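Local coordinates for protein leucyl-tRNA synthetase subunit alpha (Aquifex aeolicus, PDB 3O0A) that joins leucine to its cognate tRNA and, through its CP1 hydrolytic domain, probably clears wrongly attached amino acids from that tRNA by cleaving their ester bond, at residues Ile8-Glu13 with Phe51-Val56. Numbering follows the deposited sequence.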
loop_
_atom_site.group_PDB
_atom_site.type_symbol
_atom_site.label_atom_id
_atom_site.label_comp_id
_atom_site.label_asym_id
_atom_site.label_seq_id
_atom_site.Cartn_x
_atom_site.Cartn_y
_atom_site.Cartn_z
ATOM N N ILE A 8 -9.748 -0.715 -2.306
ATOM C CA ILE A 8 -9.529 -1.633 -1.192
ATOM C C ILE A 8 -9.180 -0.810 0.039
ATOM O O ILE A 8 -8.335 0.091 -0.033
ATOM C CB ILE A 8 -8.435 -2.662 -1.497
ATOM C CG1 ILE A 8 -8.837 -3.491 -2.727
ATOM C CG2 ILE A 8 -8.197 -3.584 -0.262
ATOM C CD1 ILE A 8 -7.830 -4.550 -3.160
ATOM N N ARG A 9 -9.865 -1.105 1.140
ATOM C CA ARG A 9 -9.702 -0.349 2.380
ATOM C C ARG A 9 -8.653 -1.001 3.278
ATOM O O ARG A 9 -8.961 -1.883 4.076
ATOM C CB ARG A 9 -11.047 -0.183 3.116
ATOM C CG ARG A 9 -12.147 0.420 2.245
ATOM C CD ARG A 9 -13.212 1.112 3.072
ATOM N NE ARG A 9 -12.673 2.251 3.831
ATOM C CZ ARG A 9 -12.985 3.535 3.634
ATOM N NH1 ARG A 9 -13.821 3.897 2.668
ATOM N NH2 ARG A 9 -12.444 4.474 4.409
ATOM N N PHE A 10 -7.397 -0.601 3.108
ATOM C CA PHE A 10 -6.381 -0.926 4.109
ATOM C C PHE A 10 -6.651 -0.055 5.338
ATOM O O PHE A 10 -7.364 0.941 5.239
ATOM C CB PHE A 10 -4.976 -0.688 3.538
ATOM C CG PHE A 10 -4.557 -1.745 2.553
ATOM C CD1 PHE A 10 -5.138 -1.808 1.281
ATOM C CD2 PHE A 10 -3.608 -2.701 2.909
ATOM C CE1 PHE A 10 -4.762 -2.807 0.371
ATOM C CE2 PHE A 10 -3.228 -3.697 2.006
ATOM C CZ PHE A 10 -3.806 -3.740 0.725
ATOM N N TYR A 11 -6.105 -0.433 6.489
ATOM C CA TYR A 11 -6.267 0.409 7.672
ATOM C C TYR A 11 -5.148 0.221 8.665
ATOM O O TYR A 11 -4.636 -0.879 8.844
ATOM C CB TYR A 11 -7.630 0.160 8.348
ATOM C CG TYR A 11 -7.935 -1.293 8.649
ATOM C CD1 TYR A 11 -8.592 -2.096 7.709
ATOM C CD2 TYR A 11 -7.567 -1.874 9.870
ATOM C CE1 TYR A 11 -8.886 -3.438 7.968
ATOM C CE2 TYR A 11 -7.853 -3.241 10.146
ATOM C CZ TYR A 11 -8.509 -4.007 9.184
ATOM O OH TYR A 11 -8.803 -5.338 9.420
ATOM N N VAL A 12 -4.781 1.311 9.320
ATOM C CA VAL A 12 -3.853 1.239 10.438
ATOM C C VAL A 12 -4.678 1.071 11.703
ATOM O O VAL A 12 -5.504 1.931 12.037
ATOM C CB VAL A 12 -2.972 2.503 10.522
ATOM C CG1 VAL A 12 -2.081 2.448 11.739
ATOM C CG2 VAL A 12 -2.140 2.669 9.251
ATOM N N GLU A 13 -4.470 -0.058 12.382
ATOM C CA GLU A 13 -5.106 -0.295 13.675
ATOM C C GLU A 13 -4.425 0.536 14.751
ATOM O O GLU A 13 -3.191 0.568 14.833
ATOM C CB GLU A 13 -5.012 -1.767 14.051
ATOM C CG GLU A 13 -5.766 -2.687 13.112
ATOM C CD GLU A 13 -5.533 -4.139 13.459
ATOM O OE1 GLU A 13 -5.432 -4.439 14.667
ATOM O OE2 GLU A 13 -5.398 -4.968 12.534
ATOM N N PHE A 51 -3.313 -10.299 -1.832
ATOM C CA PHE A 51 -2.631 -11.098 -0.811
ATOM C C PHE A 51 -1.117 -10.919 -0.885
ATOM O O PHE A 51 -0.401 -11.271 0.053
ATOM C CB PHE A 51 -3.006 -12.579 -0.918
ATOM C CG PHE A 51 -4.409 -12.885 -0.453
ATOM C CD1 PHE A 51 -5.496 -12.691 -1.302
ATOM C CD2 PHE A 51 -4.637 -13.386 0.836
ATOM C CE1 PHE A 51 -6.809 -12.979 -0.880
ATOM C CE2 PHE A 51 -5.942 -13.692 1.271
ATOM C CZ PHE A 51 -7.036 -13.481 0.411
ATOM N N GLY A 52 -0.641 -10.363 -1.998
ATOM C CA GLY A 52 0.791 -10.177 -2.228
ATOM C C GLY A 52 1.288 -8.798 -1.855
ATOM O O GLY A 52 2.457 -8.483 -2.069
ATOM N N ALA A 53 0.406 -7.978 -1.282
ATOM C CA ALA A 53 0.804 -6.640 -0.847
ATOM C C ALA A 53 1.742 -6.755 0.344
ATOM O O ALA A 53 1.385 -7.327 1.374
ATOM C CB ALA A 53 -0.427 -5.765 -0.521
ATOM N N THR A 54 2.962 -6.250 0.182
ATOM C CA THR A 54 3.953 -6.317 1.267
ATOM C C THR A 54 4.300 -4.947 1.842
ATOM O O THR A 54 5.083 -4.845 2.805
ATOM C CB THR A 54 5.234 -7.042 0.818
ATOM O OG1 THR A 54 5.845 -6.321 -0.255
ATOM C CG2 THR A 54 4.916 -8.461 0.355
ATOM N N PHE A 55 3.753 -3.899 1.218
ATOM C CA PHE A 55 3.818 -2.539 1.750
ATOM C C PHE A 55 2.800 -1.647 1.049
ATOM O O PHE A 55 2.205 -2.048 0.037
ATOM C CB PHE A 55 5.258 -1.954 1.690
ATOM C CG PHE A 55 5.863 -1.875 0.310
ATOM C CD1 PHE A 55 6.381 -3.011 -0.321
ATOM C CD2 PHE A 55 6.005 -0.641 -0.320
ATOM C CE1 PHE A 55 6.979 -2.921 -1.580
ATOM C CE2 PHE A 55 6.601 -0.541 -1.581
ATOM C CZ PHE A 55 7.084 -1.687 -2.212
ATOM N N VAL A 56 2.566 -0.475 1.639
ATOM C CA VAL A 56 1.659 0.528 1.112
ATOM C C VAL A 56 2.463 1.793 0.869
ATOM O O VAL A 56 3.337 2.124 1.673
ATOM C CB VAL A 56 0.514 0.786 2.130
ATOM C CG1 VAL A 56 -0.349 1.993 1.742
ATOM C CG2 VAL A 56 -0.350 -0.475 2.275
#
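F10 reaches from strand 6-13 with its ring to A53 and V56, and these two purely apolar touches make up the whole contact. CZ, the far end of the ring, meets the methyl CB of A53 at 4.1 Å. On one flank, CD2 lies 4.0 Å from CG2 of V56. Both methyls approach the ring obliquely. The side chains of F10 and V56 run past one another in opposite directions. The CB of F10 already points at 51-56, and CG, anti to the carbonyl carbon (chi1 -74°), extends the ring toward A53 and V56; V56 likewise holds CG2, the branch that does the touching, anti to its carbonyl carbon.

No hydrogen bond links the segments, and the closest CA pair, F10 and V56, is 8.7 Å apart, so the strands are not sheet neighbours. Strand 6-13 is the middle strand of an antiparallel sheet, between 37-44 and 211-213; the backbone of F10 bonds to I40. Strand 55-58 is an inner strand of the mixed four-stranded sheet. I122 touches all three contact residues, and M140 packs on F10 and A53.

All three residues are buried near the centre of the chain. With 109 Å² buried and dispersion the main direct attraction, the contact is modest hydrophobic core packing: F10 packs from the three-stranded sheet onto V56 of the mixed sheet and onto A53 in the loop that leads into it.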